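Local coordinates for protein saframycin Mx1 synthetase B (PDB 3KXW) that belongs to the ANL clan of AMP-binding enzymes and, in this model, holds 5'-O-[(S)-(dodecanoyloxy)(hydroxy)phosphoryl]adenosine in a pocket, at residues 171-176 with 185-190; 395-400 with 443-448. All blocks are in the same frame, centred on the assembly; numbering follows the deposited sequence.

How the contacts relate
Contacts 1 and 2 follow one another along the chain, contact 1 being complete before contact 2 begins. They do not touch: their centres are 28 Å apart and their nearest atoms about 15 Å. Contact 1 is a buried two-stranded hairpin next to the pocket, where the side chain of Thr175 comes within about 4 Å of the bound 5'-O-[(S)-(dodecanoyloxy)(hydroxy)phosphoryl]adenosine. Contact 2 lies farther out: its centre is about 25 Å from the centre of the chain, that of contact 1 about 14 Å. It pairs a turn with a strand of a separate antiparallel sheet. Its approach to the same ligand is about 9 Å, at Gly444.

Contact 1. Residues 171-176 with 185-190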
# COMPACT_ATOMS: atom_id res chain seq x y z
N PHE A 171 1.53 9.94 -13.87
CA PHE A 171 1.35 8.50 -13.81
C PHE A 171 -0.03 8.11 -13.36
O PHE A 171 -0.75 8.92 -12.82
CB PHE A 171 2.39 7.84 -12.88
CG PHE A 171 2.27 8.23 -11.43
CD1 PHE A 171 1.71 7.36 -10.49
CD2 PHE A 171 2.80 9.43 -10.99
CE1 PHE A 171 1.64 7.72 -9.12
CE2 PHE A 171 2.72 9.78 -9.63
CZ PHE A 171 2.14 8.92 -8.71
N LEU A 172 -0.41 6.87 -13.64
CA LEU A 172 -1.66 6.36 -13.13
C LEU A 172 -1.38 5.46 -11.94
O LEU A 172 -0.58 4.55 -12.05
CB LEU A 172 -2.38 5.55 -14.19
CG LEU A 172 -2.78 6.28 -15.46
CD1 LEU A 172 -3.63 5.37 -16.37
CD2 LEU A 172 -3.51 7.58 -15.15
N GLN A 173 -2.02 5.71 -10.81
CA GLN A 173 -1.92 4.73 -9.74
C GLN A 173 -3.25 4.01 -9.55
O GLN A 173 -4.27 4.62 -9.20
CB GLN A 173 -1.36 5.31 -8.44
CG GLN A 173 -2.00 6.54 -7.85
CD GLN A 173 -1.37 6.95 -6.47
OE1 GLN A 173 -0.60 6.18 -5.90
NE2 GLN A 173 -1.69 8.15 -5.97
N TYR A 174 -3.23 2.71 -9.79
CA TYR A 174 -4.44 1.91 -9.66
C TYR A 174 -4.66 1.49 -8.22
O TYR A 174 -3.74 1.02 -7.55
CB TYR A 174 -4.37 0.70 -10.60
CG TYR A 174 -4.71 1.10 -12.01
CD1 TYR A 174 -6.01 1.05 -12.45
CD2 TYR A 174 -3.73 1.56 -12.87
CE1 TYR A 174 -6.34 1.43 -13.73
CE2 TYR A 174 -4.05 1.95 -14.16
CZ TYR A 174 -5.35 1.90 -14.58
OH TYR A 174 -5.67 2.30 -15.86
N THR A 175 -5.88 1.69 -7.72
CA THR A 175 -6.15 1.41 -6.31
C THR A 175 -6.57 -0.03 -6.16
O THR A 175 -6.86 -0.70 -7.15
CB THR A 175 -7.27 2.30 -5.77
OG1 THR A 175 -8.47 2.03 -6.51
CG2 THR A 175 -6.91 3.76 -5.90
N SER A 176 -6.61 -0.51 -4.92
CA SER A 176 -7.22 -1.81 -4.67
C SER A 176 -8.74 -1.63 -4.72
O SER A 176 -9.26 -0.50 -4.76
CB SER A 176 -6.82 -2.37 -3.31
OG SER A 176 -7.36 -1.57 -2.27
N VAL A 185 -5.93 6.31 -10.85
CA VAL A 185 -5.92 7.70 -10.40
C VAL A 185 -4.89 8.50 -11.19
O VAL A 185 -3.73 8.10 -11.30
CB VAL A 185 -5.61 7.78 -8.89
CG1 VAL A 185 -5.48 9.24 -8.45
CG2 VAL A 185 -6.69 7.01 -8.09
N MSE A 186 -5.33 9.61 -11.77
CA MSE A 186 -4.47 10.42 -12.62
C MSE A 186 -3.71 11.43 -11.77
O MSE A 186 -4.26 12.45 -11.38
CB MSE A 186 -5.34 11.15 -13.65
CG MSE A 186 -6.23 10.17 -14.40
SE MSE A 186 -7.73 11.07 -15.33
CE MSE A 186 -6.76 12.23 -16.50
N VAL A 187 -2.44 11.13 -11.48
CA VAL A 187 -1.62 12.02 -10.65
C VAL A 187 -0.80 12.95 -11.52
O VAL A 187 0.04 12.49 -12.31
CB VAL A 187 -0.68 11.20 -9.74
CG1 VAL A 187 0.12 12.11 -8.79
CG2 VAL A 187 -1.51 10.21 -8.95
N SER A 188 -1.06 14.25 -11.42
CA SER A 188 -0.35 15.21 -12.26
C SER A 188 1.04 15.48 -11.70
O SER A 188 1.33 15.11 -10.57
CB SER A 188 -1.13 16.54 -12.36
OG SER A 188 -1.09 17.24 -11.13
N HIS A 189 1.90 16.10 -12.49
CA HIS A 189 3.21 16.50 -12.01
C HIS A 189 3.12 17.44 -10.81
O HIS A 189 3.92 17.35 -9.88
CB HIS A 189 4.04 17.11 -13.15
CG HIS A 189 4.63 16.08 -14.06
ND1 HIS A 189 5.75 15.35 -13.71
CD2 HIS A 189 4.25 15.63 -15.28
CE1 HIS A 189 6.04 14.50 -14.68
NE2 HIS A 189 5.15 14.65 -15.64
N HIS A 190 2.14 18.34 -10.84
CA HIS A 190 1.90 19.29 -9.74
C HIS A 190 1.36 18.54 -8.50
O HIS A 190 1.77 18.83 -7.37
CB HIS A 190 0.94 20.41 -10.21
CG HIS A 190 0.77 21.55 -9.25
ND1 HIS A 190 1.79 22.43 -8.94
CD2 HIS A 190 -0.32 22.01 -8.60
CE1 HIS A 190 1.35 23.34 -8.10
NE2 HIS A 190 0.07 23.11 -7.87
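Phe171 and Val187 face each other across an antiparallel hairpin, their side chains alongside and on the same side of the sheet. Val187 CB sits over the Phe171 ring in a CH-pi contact, 3.9 Å from the centroid. Phe171 CG lies between the backbone N and the carbonyl carbon (chi1 65°), an orientation that turns a face of the ring to Val187 CB, and CE2 reaches Val187 CG1 at 3.6 Å. Val187 CG2 touches the Gln173 amide at NE2, 3.6 Å away. Val185 CB completes this tight row against Gln173 CG. Beta-branched valine suits an extended strand, and its two methyls let Val187 meet both neighbours. The buried amide is not left to apolar neighbours, since Gln173 NE2 donates to Thr333 O.

Between the backbones, Val185 N gives Gln173 O a 2.9 Å hydrogen bond. At the other end, Phe171 N to Val187 O is weak at 3.3 Å.

The opposite face is looser: Leu172 CD2 touches the CG of partly exposed Met186, present as selenomethionine, at 3.8 Å. Beyond the strands, Thr175 heads the Ser/Thr/Gly-rich connection characteristic of this family, next to the ligand, its CG2 resting against Val185 CG2. Helix 220-233 covers Phe171 and Gln173, Leu172 packs on strand 91-95 and on Ser114 of helix 101-114, and Ser188 OG caps helix 189-202.

Contact 2. Residues 395-400 with 443-448; sequences DFDQVG and LGFLHE
Asp397 and His447 are brought together by their first torsions: Asp397 CG lies beside its backbone N, anti to the carbonyl carbon (chi1 -63°), while His447 CG is anti to its own N (chi1 178°). The carboxylate thus meets the imidazole at its edge, the two planes only 23° apart. His447 ND1 donates to the syn lone pair of Asp397 OD1 at 2.6 Å, with the oxygen almost in the ring plane. This short bond helps to set the ring's rotation, together with packing on Phe362 and Leu348, and the carboxylate would be expected to stabilise positive charge on the histidine.

Asp397 is the third residue of a type II turn running from Asp395 to Gln398, a place with left-handed backbone angles that aspartate tolerates better than most residues. Its N-H also bonds Leu446 O, at 3.0 Å. The turn's own backbone bond, Gln398 N to Asp395 O, is weak, and Gln398 OE1 adds a second link by accepting from Asp395 N.

Beside the direct bond to Leu446 O, a water bridges turn and strand. It accepts from Leu446 N at 3.0 Å and donates to both Asp395 O and Gln398 O. Regular antiparallel pairing is found at Gly400 and Gly444, a hydrogen-bonded pair whose very extended backbones glycine adopts readily; Gly444 N reaches Gly400 O at 3.0 Å.

Apolar side chains fill in along the strand. Val399 CG2 meets Phe445 CD2 at 4.0 Å, and its CG1 lies against Leu443 CB. Phe396 CD1 touches Leu446 CB at 4.1 Å on the more exposed side.

Residues 395-400 lead into strand 400-405, which pairs with strand 442-447; this pairs in turn with strand 450-456, where Tyr452 lies nearly parallel to the Phe445 ring, and strand 347-350 packs Leu348 against Phe445 too.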
# COMPACT_ATOMS: atom_id res chain seq x y z
N ASP A 395 -20.56 18.71 12.91
CA ASP A 395 -19.88 19.28 14.06
C ASP A 395 -18.62 18.47 14.40
O ASP A 395 -18.48 17.32 13.98
CB ASP A 395 -20.81 19.24 15.29
CG ASP A 395 -21.96 20.23 15.21
OD1 ASP A 395 -21.94 21.18 14.40
OD2 ASP A 395 -22.91 20.06 16.01
N PHE A 396 -17.71 19.06 15.17
CA PHE A 396 -16.64 18.26 15.77
C PHE A 396 -17.27 17.16 16.64
O PHE A 396 -18.36 17.34 17.18
CB PHE A 396 -15.69 19.13 16.61
CG PHE A 396 -14.99 20.22 15.84
CD1 PHE A 396 -14.60 20.03 14.52
CD2 PHE A 396 -14.67 21.41 16.46
CE1 PHE A 396 -13.94 21.02 13.82
CE2 PHE A 396 -14.01 22.42 15.77
CZ PHE A 396 -13.64 22.22 14.45
N ASP A 397 -16.59 16.03 16.75
CA ASP A 397 -17.13 14.86 17.45
C ASP A 397 -18.42 14.37 16.82
O ASP A 397 -19.25 13.73 17.47
CB ASP A 397 -17.34 15.15 18.95
CG ASP A 397 -16.06 15.47 19.65
OD1 ASP A 397 -14.99 15.07 19.15
OD2 ASP A 397 -16.09 16.11 20.71
N GLN A 398 -18.58 14.66 15.53
CA GLN A 398 -19.71 14.11 14.78
C GLN A 398 -19.20 13.40 13.53
O GLN A 398 -18.41 13.95 12.77
CB GLN A 398 -20.71 15.20 14.39
CG GLN A 398 -21.93 14.65 13.65
CD GLN A 398 -23.02 15.69 13.49
OE1 GLN A 398 -22.74 16.85 13.19
NE2 GLN A 398 -24.26 15.29 13.72
N VAL A 399 -19.66 12.18 13.33
CA VAL A 399 -19.15 11.32 12.28
C VAL A 399 -19.79 11.62 10.94
O VAL A 399 -21.01 11.62 10.80
CB VAL A 399 -19.34 9.81 12.62
CG1 VAL A 399 -18.85 8.95 11.47
CG2 VAL A 399 -18.60 9.45 13.91
N GLY A 400 -18.95 11.85 9.93
CA GLY A 400 -19.43 12.06 8.58
C GLY A 400 -18.37 11.58 7.61
O GLY A 400 -17.40 10.94 8.01
N LEU A 443 -15.39 7.21 6.65
CA LEU A 443 -16.11 7.90 7.71
C LEU A 443 -15.14 8.20 8.86
O LEU A 443 -14.25 7.40 9.14
CB LEU A 443 -17.25 7.05 8.27
CG LEU A 443 -18.44 6.77 7.35
CD1 LEU A 443 -19.43 5.84 8.02
CD2 LEU A 443 -19.11 8.07 6.94
N GLY A 444 -15.32 9.34 9.50
CA GLY A 444 -14.53 9.66 10.67
C GLY A 444 -15.04 10.95 11.29
O GLY A 444 -16.06 11.49 10.90
N PHE A 445 -14.26 11.45 12.24
CA PHE A 445 -14.61 12.68 12.89
C PHE A 445 -13.35 13.44 13.30
O PHE A 445 -12.30 12.85 13.46
CB PHE A 445 -15.51 12.40 14.11
CG PHE A 445 -14.85 11.58 15.21
CD1 PHE A 445 -14.23 12.20 16.29
CD2 PHE A 445 -14.88 10.20 15.17
CE1 PHE A 445 -13.64 11.45 17.32
CE2 PHE A 445 -14.29 9.44 16.18
CZ PHE A 445 -13.67 10.08 17.27
N LEU A 446 -13.49 14.75 13.45
CA LEU A 446 -12.41 15.59 13.94
C LEU A 446 -12.62 15.87 15.42
O LEU A 446 -13.73 16.21 15.85
CB LEU A 446 -12.38 16.91 13.18
CG LEU A 446 -11.79 16.81 11.75
CD1 LEU A 446 -12.03 18.07 10.91
CD2 LEU A 446 -10.29 16.52 11.81
N HIS A 447 -11.55 15.75 16.19
CA HIS A 447 -11.58 16.07 17.60
C HIS A 447 -10.31 16.83 17.96
O HIS A 447 -9.20 16.30 17.84
CB HIS A 447 -11.69 14.78 18.41
CG HIS A 447 -11.69 15.00 19.90
ND1 HIS A 447 -12.85 15.25 20.61
CD2 HIS A 447 -10.69 14.98 20.81
CE1 HIS A 447 -12.55 15.39 21.89
NE2 HIS A 447 -11.25 15.24 22.04
N GLU A 448 -10.45 18.08 18.39
CA GLU A 448 -9.27 18.90 18.70
C GLU A 448 -8.25 18.87 17.57
O GLU A 448 -7.03 18.69 17.76
CB GLU A 448 -8.67 18.47 20.03
CG GLU A 448 -9.78 18.41 21.08
CD GLU A 448 -9.28 18.26 22.49
OE1 GLU A 448 -8.12 17.85 22.69
OE2 GLU A 448 -10.08 18.54 23.42
O HOH W 1 -16.31 15.65 13.18